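Local coordinates for protein Non-ribosomal peptide synthetase (Methanobrevibacter ruminantium, PDB 6VTJ) that probably carries a peptide as a thioester on a 4'-phosphopantetheine arm and releases it reductively, as a carrier-protein and reductase didomain of an archaeal non-ribosomal peptide synthetase, at residues Ile142-Ile147 against Glu180-Leu185; Gln255-Ser260 against Val313-Val318; Glu359-Ser364 against His392-Arg397. One frame throughout, in Å; residues are numbered along the deposited sequence.

Contact 1: Ile142-Ile147 against Glu180-Leu185; sequences ILYEFI and EDFTDL
Tyr144 and Glu180 form the polar side of this contact, while Ile147, Phe182 and Leu185 form its apolar side. The phenol OH of Tyr144 donates a short hydrogen bond of 2.5 Å to OE2 of Glu180, arriving at the syn lone pair, on the side of the other oxygen. OE1 of Glu180 lies 3.3 Å from CE1 of Tyr144, at the edge of the ring and near its plane. The two side chains cross at about a right angle, with the carboxylate turned 66° from the phenol plane. Tyr144 sets out with CG anti to the backbone N (chi1 -176°), and it is the far end of the ring that reaches the loop.

Tyr144 and Ile147 lie one turn apart on helix 137-149, which follows strand 129-132 and its glycine-rich turn, as in Rossmann-type nucleotide-binding folds. Glu180-Leu185 belongs to the loop between helix 166-177 and strand 190-194, so the contact ties that loop to the helix at the protein surface.

Among the apolar contacts, the methyl CG2 of Ile147 stands over the centre of the Phe182 ring, 3.8 Å from its centroid and only 5° off the normal, a CH-pi contact. The opposite face of that ring carries CB of Glu180, displaced toward the rim, so the ring is sandwiched. CD1 of Leu185 meets the same Ile147 methyl, CG2, at 3.7 Å. CE1 of Tyr144 lies at the Phe182 edge, 4.0 Å from CE2.

Within the loop, OD1 of Asp181 accepts from the backbone N of Thr183 at 2.8 Å, making an Asx turn beside Phe182. Met174 of helix 166-177 also touches Phe182, and the ring of Phe178 meets that of Tyr144.

Contact 2: Gln255-Ser260 against Val313-Val318; sequences QISTIS and VKIIRV
Two neighbouring parallel strands of the Rossmann-like reductase sheet meet here, with Gln255 to Thr258 paired in register with Ile315 to Val318. The backbone ladder runs without a break: N of Gln255 donates to O of Lys314 at 2.9 Å, N of Ile316 to O of Gln255, N of Ser257 to O of Ile316 at 2.8 Å, and N of Val318 to O of Ser257. Where the first strand ends, N of Ile259 extends the series to O of Val318 at 2.9 Å. That carbonyl also receives a water that accepts from OG1 of Thr258, the same OG1 that closes an ST turn with N of Ser260.

On one face, CG2 of Ile256 touches CG2 of Val318 at 4.0 Å, the two chains crossing obliquely beneath helix 366-376. On the other face CB of Ser257 packs on CG2 of Ile315 at 3.8 Å. Arg317 runs extended from CG to NE, its CG 3.6 Å from O of Thr258, and crosses Ile259 at about a right angle.

On this second face OG of Ser257 and NH2 of Arg317 both reach Glu300: OE1 forms a salt bridge with NH2, while OE2 is hydrogen-bonded to OG. NH1 of Arg317 bonds His387, and OE1 of Gln255 goes to Asn216. Sharing the Glu300 carboxylate in this way would balance a buried guanidinium and probably keeps Glu300 ionised.

Contact 3: Glu359-Ser364 against His392-Arg397; sequences EKVDMS and HYISHR
His396 and Glu359 lie side by side and point the same way, with imidazole and carboxylate planes 38° apart, yet their bond is made to the backbone. ND1 of His396 donates to O of Glu359 at 2.9 Å, and the oxygen sits almost in the ring plane, 7° out of it, at the ring's edge. The same carbonyl receives a weak second bond from N of His396.

Val361 and Ile394 also run alongside one another, CG1 to CG1 at 4.1 Å. In Ile394, CG1 stands between the backbone N and the carbonyl carbon, and an extended chi2 (176°) carries CD1 to CG of Met363 at 3.5 Å. Met363 comes across Ile394 at about a right angle, its chain bent at chi2 and chi3. Leu477 of helix 474-485 touches both of them, and Phe339 of helix 338-349 touches Val361 and Met363.

The backbones make a short, weakly bonded antiparallel pairing at the border of the reductase sheet. N of Val361 donates to O of Ile394 at 2.8 Å, and N of Ile394 to O of Val361 at 3.0 Å, a hydrogen-bonded pair. CE1 of Tyr393 lies 3.9 Å from CB of Asp362. One water links NZ of Lys360 to O of Tyr393, and another links N of Met363 to O of His392. Ser395 sits at the N-cap of helix 396-403, where its OG accepts a weak bond from N of Arg397.

The bond from ND1 of His396 to O of Glu359 restrains the rotation of the imidazole. OE1 of Glu359, 4.4 Å from ND1 of His396, does not bond to it, but its charge nearby would, if anything, slightly favour a protonated imidazole.

In the fold
From the N terminus, the carrier region comes first, and the three contacts then follow in series, none nesting in or crossing another. Contact 1 closes the 32-residue path through strand 154-158 and helix 166-177, pinning a peripheral loop to helix 137-149. Contact 2 closes over 52 residues that include helix 291-308 and joins two inner strands of the sheet. Contact 3 closes over 27 residues, among them helix 366-376 and strand 385-388, and adds a short antiparallel strand to strand 360-365. Contacts 2 and 3 reach the same sheet through neighbouring strands 313-322 and 360-365, their centres about 20 Å apart; contact 1 lies about 24 Å from contact 2, between centres.

Contact 1: Ile142-Ile147 against Glu180-Leu185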
loop_
_atom_site.group_PDB
_atom_site.type_symbol
_atom_site.label_atom_id
_atom_site.label_comp_id
_atom_site.label_asym_id
_atom_site.label_seq_id
_atom_site.Cartn_x
_atom_site.Cartn_y
_atom_site.Cartn_z
ATOM N N ILE A 142 -4.637 -4.527 13.986
ATOM C CA ILE A 142 -3.716 -4.151 15.058
ATOM C C ILE A 142 -4.485 -3.940 16.362
ATOM O O ILE A 142 -4.052 -4.377 17.429
ATOM C CB ILE A 142 -2.901 -2.901 14.684
ATOM C CG1 ILE A 142 -1.955 -3.194 13.502
ATOM C CG2 ILE A 142 -2.151 -2.370 15.923
ATOM C CD1 ILE A 142 -1.166 -1.984 12.987
ATOM N N LEU A 143 -5.643 -3.275 16.295
ATOM C CA LEU A 143 -6.429 -3.061 17.508
ATOM C C LEU A 143 -6.929 -4.392 18.065
ATOM O O LEU A 143 -6.873 -4.641 19.280
ATOM C CB LEU A 143 -7.595 -2.120 17.209
ATOM C CG LEU A 143 -8.759 -2.083 18.201
ATOM C CD1 LEU A 143 -8.255 -1.580 19.538
ATOM C CD2 LEU A 143 -9.876 -1.190 17.688
ATOM N N TYR A 144 -7.438 -5.249 17.188
ATOM C CA TYR A 144 -7.837 -6.595 17.587
ATOM C C TYR A 144 -6.717 -7.324 18.324
ATOM O O TYR A 144 -6.901 -7.786 19.456
ATOM C CB TYR A 144 -8.258 -7.380 16.355
ATOM C CG TYR A 144 -8.780 -8.759 16.661
ATOM C CD1 TYR A 144 -10.048 -8.932 17.198
ATOM C CD2 TYR A 144 -8.010 -9.887 16.407
ATOM C CE1 TYR A 144 -10.537 -10.179 17.481
ATOM C CE2 TYR A 144 -8.492 -11.143 16.682
ATOM C CZ TYR A 144 -9.763 -11.287 17.218
ATOM O OH TYR A 144 -10.262 -12.537 17.508
ATOM N N GLU A 145 -5.535 -7.418 17.704
ATOM C CA GLU A 145 -4.451 -8.161 18.338
ATOM C C GLU A 145 -3.980 -7.490 19.618
ATOM O O GLU A 145 -3.538 -8.176 20.550
ATOM C CB GLU A 145 -3.265 -8.331 17.386
ATOM C CG GLU A 145 -3.550 -9.187 16.165
ATOM C CD GLU A 145 -3.904 -10.640 16.497
ATOM O OE1 GLU A 145 -3.399 -11.183 17.517
ATOM O OE2 GLU A 145 -4.690 -11.236 15.717
ATOM N N PHE A 146 -4.044 -6.162 19.691
ATOM C CA PHE A 146 -3.635 -5.499 20.923
ATOM C C PHE A 146 -4.573 -5.881 22.058
ATOM O O PHE A 146 -4.131 -6.208 23.160
ATOM C CB PHE A 146 -3.600 -3.978 20.738
ATOM C CG PHE A 146 -3.106 -3.236 21.953
ATOM C CD1 PHE A 146 -3.978 -2.906 22.988
ATOM C CD2 PHE A 146 -1.765 -2.896 22.079
ATOM C CE1 PHE A 146 -3.514 -2.230 24.124
ATOM C CE2 PHE A 146 -1.299 -2.220 23.213
ATOM C CZ PHE A 146 -2.177 -1.889 24.232
ATOM N N ILE A 147 -5.882 -5.820 21.800
ATOM C CA ILE A 147 -6.869 -6.256 22.781
ATOM C C ILE A 147 -6.565 -7.669 23.233
ATOM O O ILE A 147 -6.619 -7.979 24.429
ATOM C CB ILE A 147 -8.287 -6.165 22.187
ATOM C CG1 ILE A 147 -8.709 -4.712 21.995
ATOM C CG2 ILE A 147 -9.295 -6.891 23.045
ATOM C CD1 ILE A 147 -9.741 -4.565 20.878
ATOM N N GLU A 180 -16.085 -11.636 17.947
ATOM C CA GLU A 180 -16.186 -11.120 19.306
ATOM C C GLU A 180 -16.752 -9.712 19.303
ATOM O O GLU A 180 -16.441 -8.895 18.427
ATOM C CB GLU A 180 -14.818 -11.062 19.997
ATOM C CG GLU A 180 -14.072 -12.342 20.120
ATOM C CD GLU A 180 -12.971 -12.403 19.114
ATOM O OE1 GLU A 180 -13.233 -11.995 17.967
ATOM O OE2 GLU A 180 -11.859 -12.839 19.455
ATOM N N ASP A 181 -17.540 -9.418 20.319
ATOM C CA ASP A 181 -17.998 -8.066 20.599
ATOM C C ASP A 181 -17.086 -7.498 21.682
ATOM O O ASP A 181 -17.196 -7.858 22.853
ATOM C CB ASP A 181 -19.463 -8.086 21.020
ATOM C CG ASP A 181 -20.026 -6.697 21.239
ATOM O OD1 ASP A 181 -19.243 -5.729 21.214
ATOM O OD2 ASP A 181 -21.258 -6.570 21.419
ATOM N N PHE A 182 -16.179 -6.604 21.298
ATOM C CA PHE A 182 -15.331 -5.926 22.268
ATOM C C PHE A 182 -15.812 -4.503 22.564
ATOM O O PHE A 182 -15.013 -3.650 22.978
ATOM C CB PHE A 182 -13.885 -5.952 21.786
ATOM C CG PHE A 182 -13.219 -7.292 21.978
ATOM C CD1 PHE A 182 -13.309 -7.959 23.200
ATOM C CD2 PHE A 182 -12.526 -7.900 20.943
ATOM C CE1 PHE A 182 -12.696 -9.220 23.397
ATOM C CE2 PHE A 182 -11.908 -9.157 21.125
ATOM C CZ PHE A 182 -12.004 -9.820 22.354
ATOM N N THR A 183 -17.124 -4.253 22.405
ATOM C CA THR A 183 -17.701 -2.936 22.695
ATOM C C THR A 183 -17.504 -2.548 24.147
ATOM O O THR A 183 -17.253 -1.376 24.462
ATOM C CB THR A 183 -19.204 -2.923 22.403
ATOM O OG1 THR A 183 -19.442 -3.247 21.036
ATOM C CG2 THR A 183 -19.826 -1.551 22.742
ATOM N N ASP A 184 -17.678 -3.509 25.053
ATOM C CA ASP A 184 -17.568 -3.233 26.477
ATOM C C ASP A 184 -16.164 -2.826 26.890
ATOM O O ASP A 184 -15.987 -2.334 28.005
ATOM C CB ASP A 184 -18.031 -4.450 27.280
ATOM C CG ASP A 184 -17.359 -5.736 26.843
ATOM O OD1 ASP A 184 -17.141 -5.933 25.620
ATOM O OD2 ASP A 184 -17.055 -6.559 27.737
ATOM N N LEU A 185 -15.167 -2.997 26.034
ATOM C CA LEU A 185 -13.856 -2.470 26.383
ATOM C C LEU A 185 -13.708 -1.006 26.007
ATOM O O LEU A 185 -12.772 -0.355 26.474
ATOM C CB LEU A 185 -12.755 -3.303 25.724
ATOM C CG LEU A 185 -12.754 -4.782 26.126
ATOM C CD1 LEU A 185 -11.486 -5.466 25.645
ATOM C CD2 LEU A 185 -12.878 -4.897 27.634
#

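Contact 2: Gln255-Ser260 against Val313-Val318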
loop_
_atom_site.group_PDB
_atom_site.type_symbol
_atom_site.label_atom_id
_atom_site.label_comp_id
_atom_site.label_asym_id
_atom_site.label_seq_id
_atom_site.Cartn_x
_atom_site.Cartn_y
_atom_site.Cartn_z
ATOM N N GLN A 255 6.345 3.406 12.524
ATOM C CA GLN A 255 5.761 3.727 11.235
ATOM C C GLN A 255 5.509 2.428 10.479
ATOM O O GLN A 255 6.415 1.600 10.359
ATOM C CB GLN A 255 6.708 4.646 10.449
ATOM C CG GLN A 255 6.438 4.726 8.925
ATOM C CD GLN A 255 5.170 5.494 8.586
ATOM O OE1 GLN A 255 4.323 5.740 9.453
ATOM N NE2 GLN A 255 5.044 5.898 7.320
ATOM N N ILE A 256 4.286 2.230 9.991
ATOM C CA ILE A 256 4.030 1.133 9.070
ATOM C C ILE A 256 4.361 1.628 7.676
ATOM O O ILE A 256 3.840 2.654 7.238
ATOM C CB ILE A 256 2.578 0.644 9.147
ATOM C CG1 ILE A 256 2.178 0.372 10.606
ATOM C CG2 ILE A 256 2.384 -0.546 8.205
ATOM C CD1 ILE A 256 3.149 -0.588 11.378
ATOM N N SER A 257 5.244 0.909 6.989
ATOM C CA SER A 257 5.721 1.347 5.686
ATOM C C SER A 257 5.434 0.265 4.649
ATOM O O SER A 257 4.615 -0.629 4.889
ATOM C CB SER A 257 7.220 1.664 5.746
ATOM O OG SER A 257 7.651 2.409 4.603
ATOM N N THR A 258 6.072 0.345 3.492
ATOM C CA THR A 258 5.856 -0.625 2.434
ATOM C C THR A 258 7.200 -1.152 1.961
ATOM O O THR A 258 8.186 -0.409 1.896
ATOM C CB THR A 258 5.059 -0.019 1.233
ATOM O OG1 THR A 258 5.038 -0.956 0.154
ATOM C CG2 THR A 258 5.698 1.282 0.722
ATOM N N ILE A 259 7.237 -2.448 1.655
ATOM C CA ILE A 259 8.411 -3.039 1.034
ATOM C C ILE A 259 8.699 -2.410 -0.321
ATOM O O ILE A 259 9.826 -2.500 -0.820
ATOM C CB ILE A 259 8.220 -4.568 0.905
ATOM C CG1 ILE A 259 9.571 -5.280 0.761
ATOM C CG2 ILE A 259 7.272 -4.904 -0.274
ATOM C CD1 ILE A 259 10.504 -5.047 1.939
ATOM N N SER A 260 7.702 -1.774 -0.941
ATOM C CA SER A 260 7.881 -1.206 -2.272
ATOM C C SER A 260 8.829 -0.014 -2.302
ATOM O O SER A 260 9.121 0.466 -3.401
ATOM C CB SER A 260 6.535 -0.768 -2.855
ATOM O OG SER A 260 5.679 -1.890 -3.002
ATOM N N VAL A 313 12.585 4.796 17.262
ATOM C CA VAL A 313 11.676 4.573 16.142
ATOM C C VAL A 313 11.825 3.159 15.600
ATOM O O VAL A 313 12.863 2.504 15.758
ATOM C CB VAL A 313 11.894 5.559 14.964
ATOM C CG1 VAL A 313 11.920 7.006 15.427
ATOM C CG2 VAL A 313 13.180 5.218 14.227
ATOM N N LYS A 314 10.751 2.704 14.945
ATOM C CA LYS A 314 10.754 1.512 14.114
ATOM C C LYS A 314 10.058 1.816 12.799
ATOM O O LYS A 314 9.092 2.586 12.729
ATOM C CB LYS A 314 10.049 0.317 14.773
ATOM C CG LYS A 314 10.281 0.183 16.264
ATOM C CD LYS A 314 11.125 -1.012 16.565
ATOM C CE LYS A 314 11.497 -1.095 18.046
ATOM N NZ LYS A 314 12.984 -1.236 18.113
ATOM N N ILE A 315 10.563 1.191 11.753
ATOM C CA ILE A 315 9.929 1.206 10.455
ATOM C C ILE A 315 9.661 -0.248 10.086
ATOM O O ILE A 315 10.597 -1.042 9.947
ATOM C CB ILE A 315 10.801 1.915 9.409
ATOM C CG1 ILE A 315 10.898 3.412 9.755
ATOM C CG2 ILE A 315 10.240 1.686 8.011
ATOM C CD1 ILE A 315 11.953 4.156 9.002
ATOM N N ILE A 316 8.393 -0.592 9.938
ATOM C CA ILE A 316 7.964 -1.952 9.652
ATOM C C ILE A 316 7.416 -1.935 8.229
ATOM O O ILE A 316 6.275 -1.520 8.004
ATOM C CB ILE A 316 6.915 -2.439 10.670
ATOM C CG1 ILE A 316 7.521 -2.509 12.086
ATOM C CG2 ILE A 316 6.332 -3.797 10.262
ATOM C CD1 ILE A 316 6.527 -3.047 13.139
ATOM N N ARG A 317 8.215 -2.378 7.258
ATOM C CA ARG A 317 7.744 -2.488 5.878
ATOM C C ARG A 317 6.863 -3.725 5.704
ATOM O O ARG A 317 7.308 -4.854 5.947
ATOM C CB ARG A 317 8.930 -2.543 4.917
ATOM C CG ARG A 317 9.775 -1.288 4.951
ATOM C CD ARG A 317 11.076 -1.465 4.200
ATOM N NE ARG A 317 11.820 -0.212 4.162
ATOM C CZ ARG A 317 13.132 -0.131 4.011
ATOM N NH1 ARG A 317 13.854 -1.248 3.885
ATOM N NH2 ARG A 317 13.720 1.066 3.977
ATOM N N VAL A 318 5.626 -3.529 5.263
ATOM C CA VAL A 318 4.722 -4.649 5.021
ATOM C C VAL A 318 4.553 -4.842 3.516
ATOM O O VAL A 318 4.968 -4.012 2.700
ATOM C CB VAL A 318 3.360 -4.481 5.742
ATOM C CG1 VAL A 318 3.575 -4.443 7.270
ATOM C CG2 VAL A 318 2.585 -3.256 5.242
HETATM O O HOH W 1 2.834 -2.930 0.783
#

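Contact 3: Glu359-Ser364 against His392-Arg397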
loop_
_atom_site.group_PDB
_atom_site.type_symbol
_atom_site.label_atom_id
_atom_site.label_comp_id
_atom_site.label_asym_id
_atom_site.label_seq_id
_atom_site.Cartn_x
_atom_site.Cartn_y
_atom_site.Cartn_z
ATOM N N GLU A 359 5.107 -15.323 -11.517
ATOM C CA GLU A 359 5.305 -14.234 -10.570
ATOM C C GLU A 359 4.967 -14.678 -9.156
ATOM O O GLU A 359 3.853 -15.140 -8.888
ATOM C CB GLU A 359 4.457 -13.031 -10.967
ATOM C CG GLU A 359 4.730 -11.813 -10.113
ATOM C CD GLU A 359 4.114 -10.562 -10.687
ATOM O OE1 GLU A 359 2.916 -10.607 -11.077
ATOM O OE2 GLU A 359 4.834 -9.536 -10.742
ATOM N N LYS A 360 5.954 -14.567 -8.268
ATOM C CA LYS A 360 5.820 -14.932 -6.867
ATOM C C LYS A 360 5.219 -13.789 -6.067
ATOM O O LYS A 360 5.388 -12.614 -6.399
ATOM C CB LYS A 360 7.179 -15.267 -6.246
ATOM C CG LYS A 360 8.063 -16.210 -7.025
ATOM C CD LYS A 360 7.649 -17.638 -6.858
ATOM C CE LYS A 360 8.754 -18.573 -7.338
ATOM N NZ LYS A 360 8.276 -19.980 -7.351
ATOM N N VAL A 361 4.541 -14.138 -4.975
ATOM C CA VAL A 361 4.011 -13.120 -4.084
ATOM C C VAL A 361 3.992 -13.658 -2.665
ATOM O O VAL A 361 3.840 -14.863 -2.438
ATOM C CB VAL A 361 2.603 -12.660 -4.520
ATOM C CG1 VAL A 361 1.541 -13.664 -4.046
ATOM C CG2 VAL A 361 2.337 -11.288 -3.968
ATOM N N ASP A 362 4.185 -12.748 -1.710
ATOM C CA ASP A 362 3.824 -12.987 -0.323
ATOM C C ASP A 362 2.319 -12.845 -0.150
ATOM O O ASP A 362 1.692 -11.950 -0.729
ATOM C CB ASP A 362 4.535 -11.991 0.590
ATOM C CG ASP A 362 4.051 -10.558 0.378
ATOM O OD1 ASP A 362 4.318 -9.978 -0.704
ATOM O OD2 ASP A 362 3.403 -10.010 1.291
ATOM N N MET A 363 1.732 -13.751 0.615
ATOM C CA MET A 363 0.354 -13.590 1.072
ATOM C C MET A 363 0.444 -13.312 2.569
ATOM O O MET A 363 0.450 -14.223 3.402
ATOM C CB MET A 363 -0.491 -14.796 0.740
ATOM C CG MET A 363 -0.432 -15.149 -0.748
ATOM S SD MET A 363 -1.430 -14.076 -1.791
ATOM C CE MET A 363 -3.085 -14.588 -1.320
ATOM N N SER A 364 0.542 -12.032 2.904
ATOM C CA SER A 364 0.721 -11.607 4.290
ATOM C C SER A 364 -0.656 -11.485 4.929
ATOM O O SER A 364 -1.318 -10.451 4.822
ATOM C CB SER A 364 1.494 -10.296 4.330
ATOM O OG SER A 364 2.809 -10.473 3.814
ATOM N N HIS A 392 6.919 -17.388 3.018
ATOM C CA HIS A 392 6.589 -18.552 2.186
ATOM C C HIS A 392 5.839 -18.088 0.931
ATOM O O HIS A 392 4.610 -18.186 0.821
ATOM C CB HIS A 392 5.788 -19.562 3.007
ATOM C CG HIS A 392 6.454 -19.942 4.289
ATOM N ND1 HIS A 392 5.955 -19.586 5.528
ATOM C CD2 HIS A 392 7.604 -20.617 4.528
ATOM C CE1 HIS A 392 6.763 -20.038 6.471
ATOM N NE2 HIS A 392 7.772 -20.665 5.891
ATOM N N TYR A 393 6.605 -17.573 -0.036
ATOM C CA TYR A 393 6.029 -17.033 -1.266
ATOM C C TYR A 393 5.358 -18.137 -2.073
ATOM O O TYR A 393 5.821 -19.282 -2.100
ATOM C CB TYR A 393 7.093 -16.383 -2.150
ATOM C CG TYR A 393 7.837 -15.198 -1.565
ATOM C CD1 TYR A 393 7.415 -14.573 -0.397
ATOM C CD2 TYR A 393 8.974 -14.710 -2.196
ATOM C CE1 TYR A 393 8.114 -13.496 0.128
ATOM C CE2 TYR A 393 9.676 -13.637 -1.690
ATOM C CZ TYR A 393 9.243 -13.031 -0.529
ATOM O OH TYR A 393 9.933 -11.954 -0.043
ATOM N N ILE A 394 4.254 -17.777 -2.735
ATOM C CA ILE A 394 3.564 -18.653 -3.666
ATOM C C ILE A 394 3.635 -18.015 -5.049
ATOM O O ILE A 394 4.034 -16.860 -5.204
ATOM C CB ILE A 394 2.102 -18.927 -3.249
ATOM C CG1 ILE A 394 1.282 -17.650 -3.180
ATOM C CG2 ILE A 394 2.048 -19.595 -1.904
ATOM C CD1 ILE A 394 -0.183 -17.924 -2.876
ATOM N N SER A 395 3.256 -18.782 -6.064
ATOM C CA SER A 395 3.192 -18.247 -7.417
ATOM C C SER A 395 1.742 -18.147 -7.861
ATOM O O SER A 395 0.827 -18.578 -7.164
ATOM C CB SER A 395 3.993 -19.111 -8.386
ATOM O OG SER A 395 3.260 -20.269 -8.704
ATOM N N HIS A 396 1.537 -17.569 -9.048
ATOM C CA HIS A 396 0.185 -17.474 -9.571
ATOM C C HIS A 396 -0.327 -18.813 -10.073
ATOM O O HIS A 396 -1.534 -18.952 -10.276
ATOM C CB HIS A 396 0.111 -16.413 -10.663
ATOM C CG HIS A 396 0.059 -15.018 -10.119
ATOM N ND1 HIS A 396 1.165 -14.386 -9.589
ATOM C CD2 HIS A 396 -0.970 -14.151 -9.980
ATOM C CE1 HIS A 396 0.824 -13.180 -9.171
ATOM N NE2 HIS A 396 -0.467 -13.013 -9.389
ATOM N N ARG A 397 0.547 -19.804 -10.235
ATOM C CA ARG A 397 0.068 -21.160 -10.459
ATOM C C ARG A 397 -0.585 -21.705 -9.201
ATOM O O ARG A 397 -1.610 -22.390 -9.277
ATOM C CB ARG A 397 1.216 -22.070 -10.906
ATOM C CG ARG A 397 1.904 -21.631 -12.188
ATOM C CD ARG A 397 3.013 -22.606 -12.596
ATOM N NE ARG A 397 3.599 -22.199 -13.860
ATOM C CZ ARG A 397 4.637 -21.375 -13.969
ATOM N NH1 ARG A 397 5.226 -20.888 -12.880
ATOM N NH2 ARG A 397 5.081 -21.034 -15.170
HETATM O O HOH W 2 7.096 -20.406 -4.657
HETATM O O HOH W 3 3.237 -15.830 1.419
#